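Local coordinates for protein carbohydrate kinase, FGGY (Novosphingobium aromaticivorans, PDB 3H6E) that is probably a carbohydrate kinase of the FGGY family, expected to transfer phosphate from ATP to a sugar or related substrate, at residues R242-I247 with Y417-H422; A236-A241 with I262-P267. All coordinates share one frame; numbering follows the deposited sequence.

Interaction 1. Residues R242-I247 with Y417-H422; sequences RGFAEI and YTANAH
Phe244 meets Ala419 and Glu246 and Ile247 meet Tyr417 where the loop after helix 233-241 passes over the seven-stranded mixed sheet of the second actin-like domain of this FGGY kinase fold. At Phe244 the ring reaches Ala419 by its far end, Phe244 CZ lying 4.4 Å from Ala419 CB in a light apolar touch; Leu443 and Pro439 also touch the Phe244 side chain. Glu246 comes next and uses its aliphatic part. Glu246 CG rests 3.6 Å from Tyr417 OH, and Glu246 CB lies 4.0 Å from Tyr417 CZ. The bend at chi2 (85°) swings the carboxylate away from the phenol oxygen, its plane turned 36° from the ring, and no hydrogen bond joins acid and phenol. Backbone hydrogen bonds to Ile391 and Val393 of strand 390-394 hold Tyr417 in the sheet, while Leu443 on strand 443-445 touches both Tyr417 and Glu246. With an alanine here, the phenol that Glu246 CB and CG lie against would be gone, and a gap would probably open between the loop and the strand, leaving Ile247 CD1 without its ring neighbour. Ile247 closes the walk. Ile247 N bonds back to Phe244 O (3.2 Å), closing a type I beta turn over Phe244-Ile247, and the side chain runs down to the ring, where Ile247 CD1 stops 4.5 Å from Tyr417 CD2.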
ATOM      1  N   ARG A 242      10.394  -6.681  -6.419  1.00 27.18           N
ATOM      2  CA  ARG A 242      11.687  -7.283  -6.113  1.00 28.24           C
ATOM      3  C   ARG A 242      11.954  -8.523  -6.964  1.00 30.28           C
ATOM      4  O   ARG A 242      13.051  -9.077  -6.944  1.00 31.55           O
ATOM      5  CB  ARG A 242      11.794  -7.618  -4.621  1.00 28.88           C
ATOM      6  CG  ARG A 242      11.780  -6.393  -3.715  1.00 27.80           C
ATOM      7  CD  ARG A 242      12.392  -6.686  -2.363  1.00 25.19           C
ATOM      8  NE  ARG A 242      11.582  -7.607  -1.573  1.00 28.10           N
ATOM      9  CZ  ARG A 242      10.682  -7.229  -0.668  1.00 28.29           C
ATOM     10  NH1 ARG A 242      10.469  -5.940  -0.434  1.00 27.64           N
ATOM     11  NH2 ARG A 242       9.992  -8.138   0.005  1.00 27.75           N
ATOM     12  N   GLY A 243      10.940  -8.957  -7.706  1.00 31.85           N
ATOM     13  CA  GLY A 243      11.087 -10.060  -8.637  1.00 30.65           C
ATOM     14  C   GLY A 243      11.845  -9.643  -9.884  1.00 32.73           C
ATOM     15  O   GLY A 243      12.564 -10.445 -10.481  1.00 33.04           O
ATOM     16  N   PHE A 244      11.683  -8.382 -10.282  1.00 30.98           N
ATOM     17  CA  PHE A 244      12.406  -7.846 -11.429  1.00 29.48           C
ATOM     18  C   PHE A 244      13.912  -7.932 -11.199  1.00 31.06           C
ATOM     19  O   PHE A 244      14.391  -7.729 -10.082  1.00 32.82           O
ATOM     20  CB  PHE A 244      11.991  -6.399 -11.711  1.00 29.61           C
ATOM     21  CG  PHE A 244      10.569  -6.250 -12.164  1.00 29.31           C
ATOM     22  CD1 PHE A 244      10.148  -6.798 -13.364  1.00 30.63           C
ATOM     23  CD2 PHE A 244       9.653  -5.547 -11.397  1.00 29.91           C
ATOM     24  CE1 PHE A 244       8.837  -6.660 -13.788  1.00 32.37           C
ATOM     25  CE2 PHE A 244       8.338  -5.402 -11.813  1.00 29.13           C
ATOM     26  CZ  PHE A 244       7.930  -5.960 -13.010  1.00 33.15           C
ATOM     27  N   ALA A 245      14.655  -8.232 -12.260  1.00 32.02           N
ATOM     28  CA  ALA A 245      16.096  -8.437 -12.161  1.00 31.12           C
ATOM     29  C   ALA A 245      16.845  -7.184 -11.717  1.00 30.47           C
ATOM     30  O   ALA A 245      17.900  -7.285 -11.092  1.00 30.38           O
ATOM     31  CB  ALA A 245      16.655  -8.956 -13.480  1.00 29.66           C
ATOM     32  N   GLU A 246      16.303  -6.011 -12.040  1.00 29.01           N
ATOM     33  CA  GLU A 246      16.949  -4.746 -11.685  1.00 29.89           C
ATOM     34  C   GLU A 246      16.679  -4.337 -10.239  1.00 30.12           C
ATOM     35  O   GLU A 246      17.435  -3.561  -9.653  1.00 30.30           O
ATOM     36  CB  GLU A 246      16.505  -3.611 -12.616  1.00 30.26           C
ATOM     37  CG  GLU A 246      16.984  -3.738 -14.054  1.00 30.66           C
ATOM     38  CD  GLU A 246      16.064  -4.596 -14.892  1.00 31.64           C
ATOM     39  OE1 GLU A 246      14.870  -4.698 -14.542  1.00 30.84           O
ATOM     40  OE2 GLU A 246      16.535  -5.168 -15.898  1.00 36.05           O
ATOM     41  N   ILE A 247      15.593  -4.846  -9.673  1.00 28.20           N
ATOM     42  CA  ILE A 247      15.210  -4.475  -8.322  1.00 28.80           C
ATOM     43  C   ILE A 247      15.792  -5.467  -7.328  1.00 30.64           C
ATOM     44  O   ILE A 247      16.759  -5.168  -6.625  1.00 28.77           O
ATOM     45  CB  ILE A 247      13.684  -4.427  -8.173  1.00 28.60           C
ATOM     46  CG1 ILE A 247      13.064  -3.655  -9.338  1.00 26.62           C
ATOM     47  CG2 ILE A 247      13.298  -3.800  -6.842  1.00 30.04           C
ATOM     48  CD1 ILE A 247      13.620  -2.259  -9.513  1.00 24.81           C
ATOM     49  N   TYR A 417      12.139   3.411 -13.765  1.00 26.65           N
ATOM     50  CA  TYR A 417      11.601   2.288 -14.526  1.00 27.11           C
ATOM     51  C   TYR A 417      10.077   2.309 -14.649  1.00 27.61           C
ATOM     52  O   TYR A 417       9.382   2.950 -13.860  1.00 27.83           O
ATOM     53  CB  TYR A 417      12.025   0.964 -13.885  1.00 25.88           C
ATOM     54  CG  TYR A 417      13.499   0.656 -13.985  1.00 28.66           C
ATOM     55  CD1 TYR A 417      14.081   0.345 -15.212  1.00 29.40           C
ATOM     56  CD2 TYR A 417      14.309   0.651 -12.853  1.00 26.58           C
ATOM     57  CE1 TYR A 417      15.429   0.052 -15.311  1.00 27.71           C
ATOM     58  CE2 TYR A 417      15.659   0.358 -12.940  1.00 27.10           C
ATOM     59  CZ  TYR A 417      16.214   0.059 -14.175  1.00 29.30           C
ATOM     60  OH  TYR A 417      17.556  -0.236 -14.280  1.00 31.91           O
ATOM     61  N   THR A 418       9.575   1.596 -15.652  1.00 28.70           N
ATOM     62  CA  THR A 418       8.157   1.271 -15.760  1.00 30.13           C
ATOM     63  C   THR A 418       8.057  -0.163 -16.260  1.00 29.12           C
ATOM     64  O   THR A 418       8.944  -0.634 -16.967  1.00 28.49           O
ATOM     65  CB  THR A 418       7.404   2.207 -16.728  1.00 30.83           C
ATOM     66  OG1 THR A 418       8.084   2.243 -17.988  1.00 35.44           O
ATOM     67  CG2 THR A 418       7.316   3.616 -16.157  1.00 27.63           C
ATOM     68  N   ALA A 419       6.988  -0.856 -15.880  1.00 29.89           N
ATOM     69  CA  ALA A 419       6.828  -2.264 -16.222  1.00 31.33           C
ATOM     70  C   ALA A 419       6.448  -2.471 -17.689  1.00 34.51           C
ATOM     71  O   ALA A 419       5.851  -1.598 -18.316  1.00 33.33           O
ATOM     72  CB  ALA A 419       5.811  -2.924 -15.307  1.00 32.60           C
ATOM     73  N   ASN A 420       6.801  -3.639 -18.218  1.00 34.46           N
ATOM     74  CA  ASN A 420       6.607  -3.963 -19.625  1.00 35.65           C
ATOM     75  C   ASN A 420       5.202  -4.479 -19.900  1.00 39.33           C
ATOM     76  O   ASN A 420       4.540  -4.048 -20.843  1.00 39.94           O
ATOM     77  CB  ASN A 420       7.611  -5.035 -20.043  1.00 35.05           C
ATOM     78  CG  ASN A 420       8.183  -4.787 -21.411  1.00 35.21           C
ATOM     79  OD1 ASN A 420       8.019  -3.708 -21.974  1.00 35.89           O
ATOM     80  ND2 ASN A 420       8.874  -5.784 -21.954  1.00 37.72           N
ATOM     81  N   ALA A 421       4.766  -5.423 -19.073  1.00 37.48           N
ATOM     82  CA  ALA A 421       3.444  -6.012 -19.209  1.00 38.13           C
ATOM     83  C   ALA A 421       2.659  -5.871 -17.915  1.00 37.91           C
ATOM     84  O   ALA A 421       3.232  -5.651 -16.847  1.00 38.50           O
ATOM     85  CB  ALA A 421       3.561  -7.473 -19.595  1.00 41.23           C
ATOM     86  N   HIS A 422       1.340  -5.991 -18.018  1.00 39.21           N
ATOM     87  CA  HIS A 422       0.485  -5.989 -16.843  1.00 38.40           C
ATOM     88  C   HIS A 422       0.820  -7.182 -15.959  1.00 38.54           C
ATOM     89  O   HIS A 422       1.196  -8.245 -16.455  1.00 39.31           O
ATOM     90  CB  HIS A 422      -0.994  -6.038 -17.242  1.00 37.22           C
ATOM     91  CG  HIS A 422      -1.905  -6.465 -16.132  1.00 39.51           C
ATOM     92  ND1 HIS A 422      -2.350  -5.598 -15.157  1.00 39.15           N
ATOM     93  CD2 HIS A 422      -2.450  -7.670 -15.839  1.00 39.81           C
ATOM     94  CE1 HIS A 422      -3.129  -6.250 -14.311  1.00 40.34           C
ATOM     95  NE2 HIS A 422      -3.205  -7.510 -14.703  1.00 41.70           N
TER

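Interaction 2. Residues A236-A241 with I262-P267; sequences AALLAA and IAMRLP
Leu238 CD1 makes both cross-contacts here, sitting between two methyl groups of strand 261-266. On one side is the terminal methyl of Met264, modelled as selenomethionine, with Met264 CE 3.5 Å from Leu238 CD1. On the other is Leu266, whose CD2 lies 4.0 Å from Leu238 CD1. Met264 is bent at chi3 (68°), which turns CE out of the line of its chain and toward the leucine. In Leu238, CD1 stands anti to CA (chi2 -174°), the outstretched branch that reaches both methyls. All three residues are buried, and the meeting is wholly apolar. In the two-domain FGGY fold, helix 233-241 follows directly on strand 226-232 of the first domain's sheet, while strand 261-266 belongs to the sheet of the second; the contact therefore lies at the junction of the domains. Leu239, pointing away from the strand, rests on Leu231 of the first sheet. Backbone hydrogen bonds of Met264 with Val254 and of Leu266 with Ala252 hold the strand against strand 252-256, and the alternation of the strand sends both side chains to the helix side. Arg265 between them turns to the other face, where its NE forms a salt bridge with Glu251.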
ATOM      1  N   ALA A 236       2.584  -6.936  -1.063  1.00 26.04           N
ATOM      2  CA  ALA A 236       2.479  -7.853  -2.190  1.00 28.73           C
ATOM      3  C   ALA A 236       3.195  -7.258  -3.396  1.00 28.68           C
ATOM      4  O   ALA A 236       3.999  -7.927  -4.052  1.00 29.63           O
ATOM      5  CB  ALA A 236       1.021  -8.129  -2.522  1.00 28.00           C
ATOM      6  N   ALA A 237       2.896  -5.995  -3.681  1.00 27.27           N
ATOM      7  CA  ALA A 237       3.490  -5.301  -4.816  1.00 26.65           C
ATOM      8  C   ALA A 237       5.002  -5.155  -4.666  1.00 26.98           C
ATOM      9  O   ALA A 237       5.729  -5.119  -5.654  1.00 27.54           O
ATOM     10  CB  ALA A 237       2.841  -3.938  -4.994  1.00 23.82           C
ATOM     11  N   LEU A 238       5.472  -5.061  -3.427  1.00 27.90           N
ATOM     12  CA  LEU A 238       6.902  -4.927  -3.172  1.00 27.95           C
ATOM     13  C   LEU A 238       7.625  -6.227  -3.497  1.00 28.15           C
ATOM     14  O   LEU A 238       8.658  -6.222  -4.179  1.00 26.81           O
ATOM     15  CB  LEU A 238       7.164  -4.505  -1.728  1.00 25.73           C
ATOM     16  CG  LEU A 238       6.744  -3.074  -1.399  1.00 25.59           C
ATOM     17  CD1 LEU A 238       7.189  -2.698   0.011  1.00 23.34           C
ATOM     18  CD2 LEU A 238       7.306  -2.095  -2.428  1.00 23.64           C
ATOM     19  N   LEU A 239       7.077  -7.338  -3.008  1.00 28.04           N
ATOM     20  CA  LEU A 239       7.553  -8.662  -3.395  1.00 28.89           C
ATOM     21  C   LEU A 239       7.667  -8.755  -4.904  1.00 27.39           C
ATOM     22  O   LEU A 239       8.708  -9.129  -5.437  1.00 27.41           O
ATOM     23  CB  LEU A 239       6.596  -9.744  -2.902  1.00 29.00           C
ATOM     24  CG  LEU A 239       6.887 -10.331  -1.526  1.00 30.31           C
ATOM     25  CD1 LEU A 239       5.885 -11.433  -1.212  1.00 31.51           C
ATOM     26  CD2 LEU A 239       8.307 -10.857  -1.473  1.00 28.40           C
ATOM     27  N   ALA A 240       6.581  -8.413  -5.589  1.00 26.66           N
ATOM     28  CA  ALA A 240       6.559  -8.425  -7.046  1.00 28.49           C
ATOM     29  C   ALA A 240       7.713  -7.611  -7.625  1.00 28.63           C
ATOM     30  O   ALA A 240       8.553  -8.134  -8.359  1.00 27.75           O
ATOM     31  CB  ALA A 240       5.230  -7.904  -7.558  1.00 26.54           C
ATOM     32  N   ALA A 241       7.751  -6.328  -7.287  1.00 28.41           N
ATOM     33  CA  ALA A 241       8.796  -5.435  -7.767  1.00 28.79           C
ATOM     34  C   ALA A 241      10.188  -6.034  -7.561  1.00 29.29           C
ATOM     35  O   ALA A 241      11.055  -5.918  -8.427  1.00 29.66           O
ATOM     36  CB  ALA A 241       8.691  -4.086  -7.080  1.00 25.67           C
ATOM     37  N   ILE A 262       2.545   7.232  -3.648  1.00 20.51           N
ATOM     38  CA  ILE A 262       3.257   6.750  -2.471  1.00 19.77           C
ATOM     39  C   ILE A 262       4.635   6.204  -2.811  1.00 19.61           C
ATOM     40  O   ILE A 262       4.769   5.281  -3.612  1.00 19.12           O
ATOM     41  CB  ILE A 262       2.464   5.657  -1.731  1.00 21.50           C
ATOM     42  CG1 ILE A 262       1.062   6.158  -1.381  1.00 21.06           C
ATOM     43  CG2 ILE A 262       3.207   5.220  -0.473  1.00 20.71           C
ATOM     44  CD1 ILE A 262       0.195   5.120  -0.708  1.00 18.88           C
ATOM     45  N   ALA A 263       5.656   6.786  -2.194  1.00 20.37           N
ATOM     46  CA  ALA A 263       7.021   6.316  -2.356  1.00 18.87           C
ATOM     47  C   ALA A 263       7.388   5.380  -1.213  1.00 19.98           C
ATOM     48  O   ALA A 263       7.409   5.786  -0.051  1.00 19.86           O
ATOM     49  CB  ALA A 263       7.986   7.489  -2.416  1.00 16.61           C
HETATM   50  N   MSE A 264       7.672   4.125  -1.548  1.00 20.09           N
HETATM   51  CA  MSE A 264       8.111   3.152  -0.559  1.00 18.85           C
HETATM   52  C   MSE A 264       9.520   2.684  -0.888  1.00 21.13           C
HETATM   53  O   MSE A 264       9.744   2.006  -1.893  1.00 20.92           O
HETATM   54  CB  MSE A 264       7.152   1.970  -0.522  1.00 19.87           C
HETATM   55  CG  MSE A 264       5.706   2.374  -0.261  1.00 21.80           C
HETATM   56 SE   MSE A 264       4.481   0.863  -0.375  1.00 46.91          SE
HETATM   57  CE  MSE A 264       5.073  -0.129   1.197  1.00 23.96           C
ATOM     58  N   ARG A 265      10.471   3.056  -0.040  1.00 19.50           N
ATOM     59  CA  ARG A 265      11.870   2.747  -0.294  1.00 19.54           C
ATOM     60  C   ARG A 265      12.316   1.450   0.373  1.00 20.57           C
ATOM     61  O   ARG A 265      11.931   1.150   1.500  1.00 20.97           O
ATOM     62  CB  ARG A 265      12.763   3.900   0.168  1.00 20.81           C
ATOM     63  CG  ARG A 265      14.236   3.550   0.206  1.00 20.68           C
ATOM     64  CD  ARG A 265      15.066   4.681   0.768  1.00 20.76           C
ATOM     65  NE  ARG A 265      16.464   4.288   0.893  1.00 23.85           N
ATOM     66  CZ  ARG A 265      17.394   4.989   1.533  1.00 20.42           C
ATOM     67  NH1 ARG A 265      17.084   6.132   2.120  1.00 21.06           N
ATOM     68  NH2 ARG A 265      18.635   4.535   1.587  1.00 19.92           N
ATOM     69  N   LEU A 266      13.138   0.687  -0.339  1.00 21.78           N
ATOM     70  CA  LEU A 266      13.737  -0.526   0.200  1.00 23.84           C
ATOM     71  C   LEU A 266      15.224  -0.280   0.398  1.00 24.05           C
ATOM     72  O   LEU A 266      16.030  -0.582  -0.483  1.00 25.00           O
ATOM     73  CB  LEU A 266      13.524  -1.695  -0.758  1.00 22.86           C
ATOM     74  CG  LEU A 266      12.079  -1.897  -1.223  1.00 24.94           C
ATOM     75  CD1 LEU A 266      11.996  -2.809  -2.444  1.00 22.26           C
ATOM     76  CD2 LEU A 266      11.224  -2.423  -0.082  1.00 24.93           C
ATOM     77  N   PRO A 267      15.594   0.280   1.556  1.00 23.62           N
ATOM     78  CA  PRO A 267      16.982   0.691   1.796  1.00 24.92           C
ATOM     79  C   PRO A 267      17.961  -0.485   1.764  1.00 24.85           C
ATOM     80  O   PRO A 267      17.637  -1.579   2.222  1.00 25.14           O
ATOM     81  CB  PRO A 267      16.930   1.306   3.203  1.00 25.92           C
ATOM     82  CG  PRO A 267      15.477   1.608   3.450  1.00 23.21           C
ATOM     83  CD  PRO A 267      14.733   0.537   2.722  1.00 22.58           C
TER

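Interactions 1 and 2 follow one another along the chain on their first sides: residues 236-241 end the helix and 242-247 are the loop that leaves it. Their centres lie 11 Å apart, and both land on the same second-domain sheet, interaction 2 on strand 261-266 and interaction 1 on strand 415-419, with strands 252-256 and 390-394 in between. They also touch directly. The guanidinium atom Arg242 NH1 lies 3.6 Å from Leu266 CD2, and Ile247 CB packs close against the backbone oxygen Ala241 O. Both contacts thus flank the link between two domains whose cleft, as in other FGGY kinases, probably holds the substrates.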